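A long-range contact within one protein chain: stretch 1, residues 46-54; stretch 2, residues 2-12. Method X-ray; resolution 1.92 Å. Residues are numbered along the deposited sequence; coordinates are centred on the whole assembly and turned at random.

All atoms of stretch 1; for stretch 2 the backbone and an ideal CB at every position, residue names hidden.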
# COMPACT_ATOMS: atom_id res chain seq x y z
N THR A 46 9.52 15.12 7.83
CA THR A 46 9.07 14.73 6.49
C THR A 46 7.92 15.66 6.02
O THR A 46 7.89 16.07 4.86
CB THR A 46 8.62 13.28 6.49
OG1 THR A 46 9.71 12.44 6.89
CG2 THR A 46 8.25 12.82 5.08
N ARG A 47 7.00 15.99 6.92
CA ARG A 47 5.90 16.90 6.62
C ARG A 47 6.46 18.24 6.13
O ARG A 47 5.93 18.83 5.20
CB ARG A 47 5.00 17.11 7.85
CG ARG A 47 4.13 15.91 8.20
CD ARG A 47 2.89 16.20 9.03
NE ARG A 47 3.14 17.12 10.14
CZ ARG A 47 3.66 16.76 11.33
NH1 ARG A 47 4.04 15.51 11.58
NH2 ARG A 47 3.81 17.69 12.28
N ASP A 48 7.56 18.68 6.76
CA ASP A 48 8.16 19.97 6.41
C ASP A 48 8.68 19.99 4.97
O ASP A 48 8.67 21.03 4.33
CB ASP A 48 9.28 20.35 7.41
CG ASP A 48 8.73 20.93 8.72
OD1 ASP A 48 9.52 21.32 9.64
OD2 ASP A 48 7.52 21.07 8.96
N LEU A 49 9.11 18.83 4.46
CA LEU A 49 9.59 18.76 3.08
C LEU A 49 8.54 19.10 2.03
O LEU A 49 8.88 19.44 0.91
CB LEU A 49 10.15 17.39 2.78
CG LEU A 49 11.37 17.05 3.63
CD1 LEU A 49 11.77 15.65 3.32
CD2 LEU A 49 12.50 18.03 3.35
N GLU A 50 7.27 19.00 2.37
CA GLU A 50 6.21 19.31 1.40
C GLU A 50 5.71 20.75 1.55
O GLU A 50 4.95 21.23 0.68
CB GLU A 50 5.06 18.31 1.56
CG GLU A 50 4.07 18.35 0.43
CD GLU A 50 3.14 17.14 0.39
OE1 GLU A 50 2.04 17.28 -0.19
OE2 GLU A 50 3.50 16.04 0.90
N ARG A 51 6.11 21.43 2.64
CA ARG A 51 5.58 22.76 3.00
C ARG A 51 6.05 23.89 2.12
O ARG A 51 5.45 24.95 2.15
CB ARG A 51 5.96 23.19 4.41
CG ARG A 51 5.39 22.34 5.46
CD ARG A 51 5.72 22.79 6.89
NE ARG A 51 4.43 22.78 7.51
CZ ARG A 51 3.99 21.94 8.39
NH1 ARG A 51 4.75 21.05 9.00
NH2 ARG A 51 2.73 22.08 8.74
N ASP A 52 7.15 23.69 1.41
CA ASP A 52 7.52 24.66 0.40
C ASP A 52 8.34 24.09 -0.74
O ASP A 52 9.17 23.20 -0.57
CB ASP A 52 8.25 25.83 1.03
CG ASP A 52 9.56 25.45 1.53
OD1 ASP A 52 9.61 24.80 2.59
OD2 ASP A 52 10.59 25.73 0.88
N ASP A 53 8.11 24.65 -1.91
CA ASP A 53 8.68 24.14 -3.14
C ASP A 53 10.18 24.16 -3.16
O ASP A 53 10.78 23.32 -3.81
CB ASP A 53 8.14 24.93 -4.32
CG ASP A 53 6.65 24.65 -4.57
OD1 ASP A 53 6.09 23.72 -3.97
OD2 ASP A 53 5.98 25.34 -5.35
N PHE A 54 10.80 25.13 -2.48
CA PHE A 54 12.26 25.21 -2.45
C PHE A 54 12.86 23.92 -1.85
O PHE A 54 13.88 23.42 -2.35
CB PHE A 54 12.73 26.47 -1.71
CG PHE A 54 14.22 26.73 -1.80
CD1 PHE A 54 14.75 27.46 -2.87
CD2 PHE A 54 15.08 26.27 -0.82
CE1 PHE A 54 16.13 27.71 -2.95
CE2 PHE A 54 16.45 26.52 -0.89
CZ PHE A 54 16.98 27.24 -1.96
N UNK A 2 -3.40 10.10 13.30
CA UNK A 2 -3.10 11.29 12.47
C UNK A 2 -2.86 12.58 13.28
O UNK A 2 -3.61 12.90 14.20
CB UNK A 2 -4.25 11.53 11.49
N UNK A 3 -1.79 13.29 12.93
CA UNK A 3 -1.37 14.49 13.64
C UNK A 3 -2.33 15.67 13.38
O UNK A 3 -2.94 15.77 12.32
CB UNK A 3 0.05 14.87 13.22
N UNK A 4 -2.50 16.52 14.38
CA UNK A 4 -3.16 17.80 14.19
C UNK A 4 -2.10 18.72 13.55
O UNK A 4 -1.09 19.03 14.17
CB UNK A 4 -3.70 18.36 15.50
N UNK A 5 -2.33 19.09 12.28
CA UNK A 5 -1.45 20.04 11.54
C UNK A 5 -2.19 20.58 10.31
O UNK A 5 -3.26 20.09 9.95
CB UNK A 5 -0.15 19.36 11.11
N UNK A 6 -1.65 21.63 9.69
CA UNK A 6 -2.20 22.17 8.46
C UNK A 6 -1.11 22.39 7.43
O UNK A 6 0.03 22.68 7.80
CB UNK A 6 -2.94 23.48 8.73
N UNK A 7 -1.45 22.23 6.16
CA UNK A 7 -0.49 22.32 5.07
C UNK A 7 -0.83 23.47 4.11
O UNK A 7 -1.86 23.45 3.42
CB UNK A 7 -0.44 20.99 4.31
N UNK A 8 0.07 24.44 4.05
CA UNK A 8 -0.00 25.57 3.14
C UNK A 8 1.39 25.63 2.54
O UNK A 8 2.37 25.83 3.25
CB UNK A 8 -0.41 26.87 3.83
N UNK A 9 1.48 25.42 1.25
CA UNK A 9 2.76 25.33 0.59
C UNK A 9 3.20 26.72 0.19
O UNK A 9 2.44 27.45 -0.42
CB UNK A 9 2.69 24.40 -0.62
N UNK A 10 4.43 27.10 0.54
CA UNK A 10 5.05 28.30 -0.03
C UNK A 10 5.52 28.02 -1.44
O UNK A 10 6.27 27.09 -1.67
CB UNK A 10 6.22 28.78 0.83
N UNK A 11 5.10 28.85 -2.39
CA UNK A 11 5.48 28.70 -3.79
C UNK A 11 5.94 30.02 -4.41
O UNK A 11 5.92 31.07 -3.78
CB UNK A 11 4.31 28.13 -4.59
N UNK A 12 6.31 29.92 -5.68
CA UNK A 12 6.74 31.06 -6.50
C UNK A 12 5.62 32.02 -6.86
O UNK A 12 5.90 33.17 -7.21
CB UNK A 12 7.39 30.55 -7.79

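Position 2 has nothing of stretch 1 within 5.5 Å of its ideal CB, so many residues would serve. It is Pro2, and it makes no contact here.

Position 3 points its CB toward stretch 1, 4.4 Å from Arg47 NH1. The guanidinium presents itself there, so a small aliphatic group could lie on it, or an acid could pair with it. The residue is Val3. Its CG1 packs over one face of the guanidinium, 3.7 Å from Arg47 CZ.

Position 4 points away, and many side chains would do. It is Glu4, which makes no contact.

Position 5 points toward two arginines, with its ideal CB 4.1 Å from Arg47 NE and 4.6 Å from Arg51 NH2. Two positive groups this close favour a short acid, though a neutral acceptor could also fit. The residue is Asp5, and it forms salt bridges to both. Its OD2 accepts from Arg47 NE and from Arg47 NH2, each at 3.1 Å. Arg51 NH2 donates to Asp5 OD1 at 2.9 Å.

Position 6 points away, and there is room for a CB. Phi/psi of -132/148 does not require glycine. It is nevertheless Gly6, whose O receives a weak hydrogen bond from Arg51 NH2 at 2.9 Å.

Position 7 points sideways, with no atom of stretch 1 near its ideal CB. A longer aliphatic chain could reach back to the carbons of Arg51. The residue is Leu7, whose CD1 lies 3.9 Å from Arg51 CA.

Position 8 points away, so its side chain is little constrained by stretch 1. It is Val8. Water 1 accepts from Val8 N at 3.0 Å and from Arg51 NE at 3.2 Å, linking the stretches.

Position 9 points sideways, its ideal CB 3.9 Å from Arg51 O and 4.1 Å from Glu50 O. A medium aliphatic group would suit, or a small polar donor. The residue is Ile9. Its CG1 is 3.5 Å from Glu50 O, and its CG2 is 3.9 Å from Asp52 CA.

Position 10 bridges Asp52 through the backbone. Its N donates to Arg51 O at 2.9 Å, and its O accepts from Asp53 N at 3.1 Å. The side chain goes sideways past Asp52 CB, and many types fit. It is Glu10, with its CB 3.6 Å from Asp52 CB.

Position 11 has its ideal CB 3.3 Å from Asp53 OD2. A small residue or one with a hydroxyl would suit; an acid would be less welcome beside the carboxylate. It is Thr11, whose CB lies 3.4 Å from Asp53 OD2.

Position 12 lies beyond contact, and many residues would serve. It is Asp12. Water 3 joins Asp12 N (2.9 Å) to Asp53 OD2 (2.8 Å).

Stretch 2 2-12: PVEDGLVIETD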
# COMPACT_ATOMS: atom_id res chain seq x y z
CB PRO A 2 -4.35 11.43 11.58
CG PRO A 2 -5.44 10.73 12.32
CD PRO A 2 -4.80 9.65 13.14
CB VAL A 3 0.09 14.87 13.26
CG1 VAL A 3 0.16 15.53 11.86
CG2 VAL A 3 0.72 15.77 14.32
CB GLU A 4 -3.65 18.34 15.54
CG GLU A 4 -4.36 19.70 15.50
CD GLU A 4 -5.87 19.58 15.32
OE1 GLU A 4 -6.61 19.73 16.33
OE2 GLU A 4 -6.31 19.37 14.15
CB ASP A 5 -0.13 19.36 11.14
CG ASP A 5 1.03 20.33 10.96
OD1 ASP A 5 0.84 21.56 10.82
OD2 ASP A 5 2.22 19.95 10.92
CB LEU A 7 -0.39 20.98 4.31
CG LEU A 7 0.51 20.94 3.07
CD1 LEU A 7 1.92 21.49 3.35
CD2 LEU A 7 0.60 19.50 2.53
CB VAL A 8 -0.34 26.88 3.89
CG1 VAL A 8 -0.45 28.03 2.93
CG2 VAL A 8 -1.66 26.73 4.66
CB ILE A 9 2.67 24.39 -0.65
CG1 ILE A 9 2.12 23.00 -0.25
CG2 ILE A 9 4.03 24.26 -1.30
CD1 ILE A 9 1.93 22.02 -1.40
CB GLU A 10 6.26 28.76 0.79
CG GLU A 10 5.94 29.18 2.20
CD GLU A 10 7.08 29.91 2.88
OE1 GLU A 10 6.81 30.40 3.99
OE2 GLU A 10 8.21 29.99 2.34
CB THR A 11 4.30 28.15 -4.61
OG1 THR A 11 3.45 29.23 -5.02
CG2 THR A 11 3.41 27.22 -3.79
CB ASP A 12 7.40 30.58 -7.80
CG ASP A 12 8.89 30.47 -7.67
OD1 ASP A 12 9.54 29.92 -8.60
OD2 ASP A 12 9.51 30.90 -6.67
O HOH W 1 2.08 24.49 6.28
O HOH W 2 9.09 27.96 -2.04
O HOH W 3 7.24 27.38 -6.81
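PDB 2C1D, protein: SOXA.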